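Local coordinates for polyphosphate kinase (Porphyromonas gingivalis, PDB 2O8R), which probably catalyses the reversible transfer of the terminal phosphate of ATP to a growing polyphosphate chain, as a member of the PPK1 family, at residues Val162-Arg167 against Ser229-Val234; Arg268-Gly273 against Ile295-Tyr300; Val611-Ala616 against Cys631-Pro636. The protein carries 3 engineered substitutions. All coordinates share one frame; numbering follows the deposited sequence.

Contact 1 (Val162-Arg167 against Ser229-Val234); sequences VYLAVR and SYSIKV
Ile232 carries CG1 between its backbone N and carbonyl carbon (chi1 54°), and this methylene lies against Tyr163, 3.8 Å from Tyr163 CB. Tyr230 has CG beside its own backbone N (chi1 -36°), and its ring passes obliquely by the carbonyl of Ala165, with Tyr230 CD2 3.4 Å from Ala165 O. The ring ends at Arg167. There Tyr230 OH sits over the centre of one guanidinium face, 3.8 Å from Arg167 CZ, and the ring and guanidinium planes are 89° apart. On the sheet face opposite Tyr163 and Tyr230, Leu164 CD1 meets Ser231 OG at 3.5 Å, and Val166 CG2 packs on Ser229 CB. The backbones form an antiparallel ladder. Tyr163 and Ile232 exchange two hydrogen bonds, with Ile232 N to Tyr163 O at 2.8 Å, and Ala165 and Tyr230 exchange two more. Leu164-Ser231 and Val166-Ser229 are the non-hydrogen-bonded pairs. The two strands are inner members of the mixed sheet of the PPK middle domain. Strand 178-183 continues it beyond residues 162-167, and strand 268-272 beyond residues 229-234. Helix 209-214 covers the face of Leu164 and Ser229, while Met275 touches Ala165 and Tyr230 on the other.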
loop_
_atom_site.group_PDB
_atom_site.type_symbol
_atom_site.label_atom_id
_atom_site.label_comp_id
_atom_site.label_asym_id
_atom_site.label_seq_id
_atom_site.Cartn_x
_atom_site.Cartn_y
_atom_site.Cartn_z
ATOM N N VAL A 162 3.412 -20.407 -3.542
ATOM C CA VAL A 162 4.049 -21.689 -3.378
ATOM C C VAL A 162 3.029 -22.592 -2.735
ATOM O O VAL A 162 2.371 -22.200 -1.777
ATOM C CB VAL A 162 5.255 -21.582 -2.457
ATOM C CG1 VAL A 162 5.787 -22.956 -2.114
ATOM C CG2 VAL A 162 6.322 -20.746 -3.103
ATOM N N TYR A 163 2.872 -23.789 -3.286
ATOM C CA TYR A 163 2.030 -24.810 -2.666
ATOM C C TYR A 163 2.849 -26.061 -2.423
ATOM O O TYR A 163 3.887 -26.297 -3.069
ATOM C CB TYR A 163 0.853 -25.186 -3.555
ATOM C CG TYR A 163 -0.191 -24.127 -3.773
ATOM C CD1 TYR A 163 -1.477 -24.288 -3.273
ATOM C CD2 TYR A 163 0.089 -22.981 -4.509
ATOM C CE1 TYR A 163 -2.451 -23.329 -3.493
ATOM C CE2 TYR A 163 -0.882 -22.011 -4.732
ATOM C CZ TYR A 163 -2.146 -22.188 -4.219
ATOM O OH TYR A 163 -3.113 -21.230 -4.444
ATOM N N LEU A 164 2.365 -26.860 -1.483
ATOM C CA LEU A 164 2.952 -28.139 -1.166
ATOM C C LEU A 164 1.979 -29.200 -1.611
ATOM O O LEU A 164 0.817 -29.219 -1.184
ATOM C CB LEU A 164 3.161 -28.243 0.338
ATOM C CG LEU A 164 4.535 -28.076 0.984
ATOM C CD1 LEU A 164 5.645 -27.690 0.020
ATOM C CD2 LEU A 164 4.407 -27.077 2.111
ATOM N N ALA A 165 2.438 -30.067 -2.503
ATOM C CA ALA A 165 1.688 -31.273 -2.810
ATOM C C ALA A 165 2.234 -32.389 -1.933
ATOM O O ALA A 165 3.432 -32.672 -1.959
ATOM C CB ALA A 165 1.809 -31.622 -4.260
ATOM N N VAL A 166 1.348 -32.991 -1.146
ATOM C CA VAL A 166 1.692 -34.046 -0.187
ATOM C C VAL A 166 1.145 -35.393 -0.648
ATOM O O VAL A 166 -0.012 -35.487 -1.050
ATOM C CB VAL A 166 1.052 -33.763 1.202
ATOM C CG1 VAL A 166 1.388 -34.856 2.187
ATOM C CG2 VAL A 166 1.486 -32.416 1.745
ATOM N N ARG A 167 1.976 -36.430 -0.588
ATOM C CA ARG A 167 1.545 -37.804 -0.852
ATOM C C ARG A 167 1.242 -38.519 0.459
ATOM O O ARG A 167 2.059 -38.510 1.379
ATOM C CB ARG A 167 2.636 -38.561 -1.599
ATOM C CG ARG A 167 2.348 -40.025 -1.797
ATOM C CD ARG A 167 3.259 -40.610 -2.852
ATOM N NE ARG A 167 4.589 -40.901 -2.338
ATOM C CZ ARG A 167 5.598 -41.323 -3.092
ATOM N NH1 ARG A 167 5.423 -41.497 -4.397
ATOM N NH2 ARG A 167 6.782 -41.566 -2.541
ATOM N N SER A 229 6.411 -34.597 0.565
ATOM C CA SER A 229 5.791 -33.413 0.014
ATOM C C SER A 229 6.766 -32.774 -0.957
ATOM O O SER A 229 7.977 -33.007 -0.880
ATOM C CB SER A 229 5.356 -32.440 1.113
ATOM O OG SER A 229 6.464 -31.881 1.788
ATOM N N TYR A 230 6.221 -32.001 -1.894
ATOM C CA TYR A 230 7.010 -31.355 -2.935
ATOM C C TYR A 230 6.445 -29.968 -3.203
ATOM O O TYR A 230 5.221 -29.789 -3.271
ATOM C CB TYR A 230 6.966 -32.169 -4.222
ATOM C CG TYR A 230 6.935 -33.672 -4.030
ATOM C CD1 TYR A 230 8.107 -34.424 -4.092
ATOM C CD2 TYR A 230 5.731 -34.345 -3.801
ATOM C CE1 TYR A 230 8.081 -35.795 -3.930
ATOM C CE2 TYR A 230 5.699 -35.718 -3.630
ATOM C CZ TYR A 230 6.879 -36.438 -3.700
ATOM O OH TYR A 230 6.854 -37.804 -3.536
ATOM N N SER A 231 7.337 -28.990 -3.335
ATOM C CA SER A 231 6.937 -27.613 -3.587
ATOM C C SER A 231 6.588 -27.495 -5.047
ATOM O O SER A 231 7.306 -28.006 -5.911
ATOM C CB SER A 231 8.059 -26.626 -3.253
ATOM O OG SER A 231 8.471 -26.752 -1.907
ATOM N N ILE A 232 5.473 -26.832 -5.316
ATOM C CA ILE A 232 5.075 -26.534 -6.675
ATOM C C ILE A 232 4.766 -25.052 -6.834
ATOM O O ILE A 232 4.541 -24.344 -5.853
ATOM C CB ILE A 232 3.862 -27.369 -7.117
ATOM C CG1 ILE A 232 2.706 -27.214 -6.119
ATOM C CG2 ILE A 232 4.267 -28.829 -7.308
ATOM C CD1 ILE A 232 1.385 -27.745 -6.616
ATOM N N LYS A 233 4.757 -24.605 -8.085
ATOM C CA LYS A 233 4.488 -23.225 -8.458
ATOM C C LYS A 233 3.956 -23.234 -9.887
ATOM O O LYS A 233 4.472 -23.955 -10.744
ATOM C CB LYS A 233 5.784 -22.421 -8.379
ATOM C CG LYS A 233 5.762 -21.040 -9.026
ATOM C CD LYS A 233 7.156 -20.420 -8.971
ATOM C CE LYS A 233 7.318 -19.280 -9.955
ATOM N NZ LYS A 233 6.571 -18.066 -9.539
ATOM N N VAL A 234 2.920 -22.451 -10.146
ATOM C CA VAL A 234 2.433 -22.294 -11.506
ATOM C C VAL A 234 2.467 -20.822 -11.868
ATOM O O VAL A 234 2.085 -19.988 -11.063
ATOM C CB VAL A 234 1.008 -22.914 -11.687
ATOM C CG1 VAL A 234 0.071 -22.480 -10.585
ATOM C CG2 VAL A 234 0.418 -22.584 -13.045
#

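Contact 2 (Arg268-Gly273 against Ile295-Tyr300); sequences RFMYDG and IRSGNY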
loop_
_atom_site.group_PDB
_atom_site.type_symbol
_atom_site.label_atom_id
_atom_site.label_comp_id
_atom_site.label_asym_id
_atom_site.label_seq_id
_atom_site.Cartn_x
_atom_site.Cartn_y
_atom_site.Cartn_z
ATOM N N ARG A 268 3.706 -21.839 -17.205
ATOM C CA ARG A 268 4.731 -22.591 -16.513
ATOM C C ARG A 268 4.079 -23.418 -15.409
ATOM O O ARG A 268 3.116 -22.970 -14.778
ATOM C CB ARG A 268 5.751 -21.611 -15.924
ATOM C CG ARG A 268 7.020 -22.231 -15.393
ATOM C CD ARG A 268 8.152 -21.216 -15.334
ATOM N NE ARG A 268 7.969 -20.198 -14.304
ATOM C CZ ARG A 268 8.862 -19.250 -14.028
ATOM N NH1 ARG A 268 9.994 -19.185 -14.711
ATOM N NH2 ARG A 268 8.628 -18.366 -13.070
ATOM N N PHE A 269 4.576 -24.634 -15.210
ATOM C CA PHE A 269 4.300 -25.383 -13.987
ATOM C C PHE A 269 5.601 -25.979 -13.474
ATOM O O PHE A 269 6.133 -26.926 -14.038
ATOM C CB PHE A 269 3.240 -26.466 -14.192
ATOM C CG PHE A 269 2.869 -27.189 -12.922
ATOM C CD1 PHE A 269 1.842 -26.715 -12.120
ATOM C CD2 PHE A 269 3.559 -28.332 -12.520
ATOM C CE1 PHE A 269 1.505 -27.372 -10.942
ATOM C CE2 PHE A 269 3.231 -28.990 -11.353
ATOM C CZ PHE A 269 2.203 -28.509 -10.557
HETATM N N MSE A 270 6.102 -25.419 -12.386
HETATM C CA MSE A 270 7.441 -25.709 -11.912
HETATM C C MSE A 270 7.351 -26.492 -10.612
HETATM O O MSE A 270 6.508 -26.197 -9.766
HETATM C CB MSE A 270 8.162 -24.383 -11.704
HETATM C CG MSE A 270 9.600 -24.446 -11.257
HETATM SE SE MSE A 270 10.055 -22.621 -10.784
HETATM C CE MSE A 270 11.795 -22.859 -9.924
ATOM N N TYR A 271 8.208 -27.494 -10.455
ATOM C CA TYR A 271 8.135 -28.357 -9.279
ATOM C C TYR A 271 9.486 -28.930 -8.910
ATOM O O TYR A 271 10.366 -29.064 -9.761
ATOM C CB TYR A 271 7.135 -29.496 -9.494
ATOM C CG TYR A 271 7.472 -30.396 -10.659
ATOM C CD1 TYR A 271 8.206 -31.560 -10.469
ATOM C CD2 TYR A 271 7.053 -30.085 -11.950
ATOM C CE1 TYR A 271 8.520 -32.389 -11.527
ATOM C CE2 TYR A 271 7.366 -30.904 -13.022
ATOM C CZ TYR A 271 8.100 -32.056 -12.804
ATOM O OH TYR A 271 8.414 -32.881 -13.862
ATOM N N ASP A 272 9.624 -29.273 -7.633
ATOM C CA ASP A 272 10.821 -29.888 -7.088
ATOM C C ASP A 272 11.066 -31.237 -7.760
ATOM O O ASP A 272 10.254 -32.151 -7.656
ATOM C CB ASP A 272 10.667 -30.004 -5.563
ATOM C CG ASP A 272 11.426 -31.173 -4.965
ATOM O OD1 ASP A 272 12.616 -31.379 -5.294
ATOM O OD2 ASP A 272 10.818 -31.874 -4.132
ATOM N N GLY A 273 12.201 -31.335 -8.446
ATOM C CA GLY A 273 12.533 -32.465 -9.320
ATOM C C GLY A 273 12.500 -33.872 -8.745
ATOM O O GLY A 273 12.441 -34.845 -9.498
ATOM N N ILE A 295 8.264 -28.004 -15.720
ATOM C CA ILE A 295 9.713 -27.918 -15.604
ATOM C C ILE A 295 10.137 -28.365 -14.219
ATOM O O ILE A 295 9.841 -27.701 -13.228
ATOM C CB ILE A 295 10.228 -26.478 -15.808
ATOM C CG1 ILE A 295 9.418 -25.755 -16.884
ATOM C CG2 ILE A 295 11.722 -26.489 -16.130
ATOM C CD1 ILE A 295 9.750 -24.290 -17.005
ATOM N N ARG A 296 10.824 -29.498 -14.143
ATOM C CA ARG A 296 11.372 -29.932 -12.870
ATOM C C ARG A 296 12.584 -29.091 -12.496
ATOM O O ARG A 296 13.497 -28.905 -13.297
ATOM C CB ARG A 296 11.688 -31.433 -12.842
ATOM C CG ARG A 296 11.712 -32.146 -14.186
ATOM C CD ARG A 296 11.856 -33.655 -13.977
ATOM N NE ARG A 296 12.795 -33.943 -12.893
ATOM C CZ ARG A 296 14.111 -34.081 -13.045
ATOM N NH1 ARG A 296 14.668 -33.975 -14.247
ATOM N NH2 ARG A 296 14.875 -34.331 -11.990
ATOM N N SER A 297 12.565 -28.557 -11.282
ATOM C CA SER A 297 13.646 -27.712 -10.816
ATOM C C SER A 297 14.086 -28.103 -9.413
ATOM O O SER A 297 13.813 -29.211 -8.948
ATOM C CB SER A 297 13.227 -26.248 -10.843
ATOM O OG SER A 297 12.273 -26.007 -9.836
ATOM N N GLY A 298 14.764 -27.174 -8.747
ATOM C CA GLY A 298 15.363 -27.423 -7.447
ATOM C C GLY A 298 14.371 -27.510 -6.312
ATOM O O GLY A 298 13.155 -27.541 -6.518
ATOM N N ASN A 299 14.903 -27.537 -5.101
ATOM C CA ASN A 299 14.114 -27.879 -3.927
ATOM C C ASN A 299 13.305 -26.730 -3.316
ATOM O O ASN A 299 12.372 -26.971 -2.542
ATOM C CB ASN A 299 15.028 -28.491 -2.879
ATOM C CG ASN A 299 14.290 -29.351 -1.923
ATOM O OD1 ASN A 299 13.964 -28.920 -0.822
ATOM N ND2 ASN A 299 13.996 -30.582 -2.335
ATOM N N TYR A 300 13.677 -25.491 -3.652
ATOM C CA TYR A 300 12.921 -24.297 -3.249
ATOM C C TYR A 300 12.520 -23.480 -4.468
ATOM O O TYR A 300 13.355 -23.206 -5.328
ATOM C CB TYR A 300 13.724 -23.424 -2.280
ATOM C CG TYR A 300 14.115 -24.151 -1.029
ATOM C CD1 TYR A 300 13.229 -24.261 0.037
ATOM C CD2 TYR A 300 15.368 -24.753 -0.916
ATOM C CE1 TYR A 300 13.585 -24.949 1.198
ATOM C CE2 TYR A 300 15.731 -25.439 0.230
ATOM C CZ TYR A 300 14.838 -25.530 1.286
ATOM O OH TYR A 300 15.202 -26.207 2.423
#
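Residues 268-272 and 295-297 run parallel, their short axes 4.6 Å apart at closest approach and inclined by 32°, and Ile295 ties them by donating from N to Phe269 O and accepting at O from Tyr271 N.

The main side-chain contact joins Tyr271 and Arg296. Tyr271 CG lies between the backbone N and the carbonyl carbon (chi1 60°). The ring lies against the backbone of the neighbouring strand. Arg296 CA stands over one ring face in a CH-pi contact, 4.0 Å from the Tyr271 centroid. The aliphatic part of Arg296 continues past the phenol end, with Arg296 CG 3.4 Å from Tyr271 OH. Further out, the guanidinium turns its edge to Gly273, whose O lies near the guanidinium plane. Gly273 also extends the backbone pairing. Ser297 N reaches Tyr271 O at 2.7 Å, and Gly273 N binds Ser297 O at the same length.

On the other face the selenomethionine chain of Met270 is extended, and its CG and CE lie beside Ser297 OG. Ile295 CD1 packs on CG and CD of Arg268, 3.8 Å from each. The Arg268 guanidinium itself is salt-bridged to Glu50 on helix 35-63. At the end of the first strand Asp272 lies side by side with Asn299 of the following loop, pointing the same way. Their Asn299 ND2 to Asp272 OD1 bond is weak, at 3.4 Å, with the carboxylate and amide planes 69° apart.

A sulfate ion, probably from the crystallisation liquor, lies about 3 Å from the Met270 side chain at the nearest atoms. The parallel pair is characteristic of a beta-alpha-beta unit, here strand 268-272, helix 277-283 and strand 294-297, at one edge of the middle-domain sheet.

Contact 3 (Val611-Ala616 against Cys631-Pro636); sequences VFISSA and CPVLDP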
loop_
_atom_site.group_PDB
_atom_site.type_symbol
_atom_site.label_atom_id
_atom_site.label_comp_id
_atom_site.label_asym_id
_atom_site.label_seq_id
_atom_site.Cartn_x
_atom_site.Cartn_y
_atom_site.Cartn_z
ATOM N N VAL A 611 24.431 15.851 -29.026
ATOM C CA VAL A 611 24.013 14.873 -28.038
ATOM C C VAL A 611 22.517 14.945 -27.781
ATOM O O VAL A 611 21.970 16.024 -27.535
ATOM C CB VAL A 611 24.786 15.030 -26.729
ATOM C CG1 VAL A 611 24.313 14.012 -25.699
ATOM C CG2 VAL A 611 26.278 14.886 -26.988
ATOM N N PHE A 612 21.855 13.791 -27.851
ATOM C CA PHE A 612 20.436 13.731 -27.534
ATOM C C PHE A 612 20.150 12.902 -26.298
ATOM O O PHE A 612 20.818 11.904 -26.031
ATOM C CB PHE A 612 19.642 13.187 -28.706
ATOM C CG PHE A 612 19.645 14.079 -29.903
ATOM C CD1 PHE A 612 18.631 15.010 -30.090
ATOM C CD2 PHE A 612 20.656 13.986 -30.848
ATOM C CE1 PHE A 612 18.628 15.835 -31.199
ATOM C CE2 PHE A 612 20.663 14.806 -31.951
ATOM C CZ PHE A 612 19.647 15.729 -32.129
ATOM N N ILE A 613 19.144 13.346 -25.553
ATOM C CA ILE A 613 18.605 12.644 -24.399
ATOM C C ILE A 613 17.218 12.149 -24.803
ATOM O O ILE A 613 16.403 12.946 -25.295
ATOM C CB ILE A 613 18.525 13.619 -23.192
ATOM C CG1 ILE A 613 19.832 13.590 -22.417
ATOM C CG2 ILE A 613 17.371 13.316 -22.241
ATOM C CD1 ILE A 613 19.907 14.674 -21.381
ATOM N N SER A 614 16.948 10.848 -24.634
ATOM C CA SER A 614 15.641 10.325 -25.061
ATOM C C SER A 614 14.796 9.568 -24.051
ATOM O O SER A 614 15.290 9.035 -23.060
ATOM C CB SER A 614 15.771 9.476 -26.323
ATOM O OG SER A 614 14.480 9.253 -26.875
ATOM N N SER A 615 13.499 9.529 -24.340
ATOM C CA SER A 615 12.550 8.693 -23.618
ATOM C C SER A 615 12.427 7.327 -24.277
ATOM O O SER A 615 11.966 6.376 -23.659
ATOM C CB SER A 615 11.174 9.361 -23.577
ATOM O OG SER A 615 10.573 9.340 -24.856
ATOM N N ALA A 616 12.856 7.227 -25.530
ATOM C CA ALA A 616 12.692 5.995 -26.297
ATOM C C ALA A 616 13.956 5.151 -26.403
ATOM O O ALA A 616 15.057 5.682 -26.550
ATOM C CB ALA A 616 12.182 6.316 -27.692
ATOM N N CYS A 631 15.643 15.016 -27.083
ATOM C CA CYS A 631 16.018 16.408 -26.959
ATOM C C CYS A 631 17.520 16.619 -27.125
ATOM O O CYS A 631 18.317 15.889 -26.529
ATOM C CB CYS A 631 15.595 16.913 -25.602
ATOM S SG CYS A 631 15.531 18.669 -25.514
ATOM N N PRO A 632 17.907 17.602 -27.964
ATOM C CA PRO A 632 19.276 18.076 -28.094
ATOM C C PRO A 632 19.752 18.736 -26.821
ATOM O O PRO A 632 19.005 19.492 -26.193
ATOM C CB PRO A 632 19.175 19.145 -29.183
ATOM C CG PRO A 632 17.780 19.567 -29.163
ATOM C CD PRO A 632 17.019 18.309 -28.896
ATOM N N VAL A 633 20.987 18.436 -26.447
ATOM C CA VAL A 633 21.640 19.109 -25.359
ATOM C C VAL A 633 22.399 20.262 -26.012
ATOM O O VAL A 633 23.421 20.045 -26.656
ATOM C CB VAL A 633 22.591 18.144 -24.666
ATOM C CG1 VAL A 633 23.277 18.802 -23.474
ATOM C CG2 VAL A 633 21.835 16.911 -24.239
ATOM N N LEU A 634 21.881 21.480 -25.882
ATOM C CA LEU A 634 22.465 22.643 -26.578
ATOM C C LEU A 634 23.703 23.252 -25.922
ATOM O O LEU A 634 24.639 23.665 -26.608
ATOM C CB LEU A 634 21.414 23.729 -26.789
ATOM C CG LEU A 634 20.248 23.201 -27.625
ATOM C CD1 LEU A 634 19.251 24.288 -27.854
ATOM C CD2 LEU A 634 20.727 22.612 -28.956
ATOM N N ASP A 635 23.702 23.304 -24.598
ATOM C CA ASP A 635 24.828 23.835 -23.854
ATOM C C ASP A 635 26.070 22.954 -23.990
ATOM O O ASP A 635 26.045 21.766 -23.660
ATOM C CB ASP A 635 24.449 24.001 -22.392
ATOM C CG ASP A 635 25.511 24.706 -21.598
ATOM O OD1 ASP A 635 26.639 24.171 -21.498
ATOM O OD2 ASP A 635 25.208 25.791 -21.058
ATOM N N PRO A 636 27.175 23.553 -24.459
ATOM C CA PRO A 636 28.415 22.846 -24.754
ATOM C C PRO A 636 29.022 22.135 -23.553
ATOM O O PRO A 636 29.431 20.979 -23.687
ATOM C CB PRO A 636 29.335 23.963 -25.247
ATOM C CG PRO A 636 28.402 24.998 -25.748
ATOM C CD PRO A 636 27.302 24.988 -24.756
#
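Phe612 and Pro632 meet at an oblique angle on one face of the sheet. Two ring atoms do the touching: Phe612 CE1 is 3.7 Å from Pro632 CD, and Phe612 CD1 is 3.4 Å from Pro632 N. Phe612 CG is anti to its own carbonyl carbon (chi1 -66°), which starts the ring beside the backbone N.

Away from this ring pair, three aliphatic side chains meet. Val611 and Val633 lie side by side and point the same way, with Val611 CG1 4.1 Å from Val633 CG2. Ile613 approaches the same methyl obliquely, its CD1 also 4.1 Å from Val633 CG2. That one methyl therefore has a branch of Val611 and the end of Ile613 as neighbours. It also lies close to the backbone, 3.4 Å from Val611 O.

Three backbone hydrogen bonds set the register of the two strands. Ile613 and Cys631 form an antiparallel hydrogen-bonded pair, each N binding the other's O at 2.8 Å. Val633 N donates to Val611 O. Phe612-Pro632 is the non-hydrogen-bonded pair between them. The proline ring thus falls where its missing N-H costs this ladder no bond. At the end of the strand Ser614 OG accepts from Ala616 N at 2.9 Å in an ST turn, and it is also hydrogen-bonded to Thr629 O.

The two strands belong to the large mixed sheet of the second C-terminal domain, of the PLD clan. Strand 600-603 flanks residues 611-614 within it. Helix 636-651, with Asp635 at its N-cap, packs on Val611 and Val633 through Ile642. Ile613 and Cys631 face strand 474-481 at Thr477 and Leu479.

Overall arrangement
Contacts 1, 2 and 3 follow one another along the chain, each closing before the next opens. Contacts 1 and 2 belong to one mixed sheet of the PPK middle domain, with centres about 9 Å apart. Strands 225-235 and 268-272 are neighbours there, joined by probable hydrogen bonds such as Met270 N to Lys233 O. The sheet thus passes from antiparallel pairing to a parallel edge. Contact 3 lies across the chain's centre, in another sheet, in the second C-terminal domain. Its centre is about 52 Å from that of contact 1 and 47 Å from that of contact 2. The Ile613 side chain lies about 11 Å from that of His439, the predicted phosphohistidine.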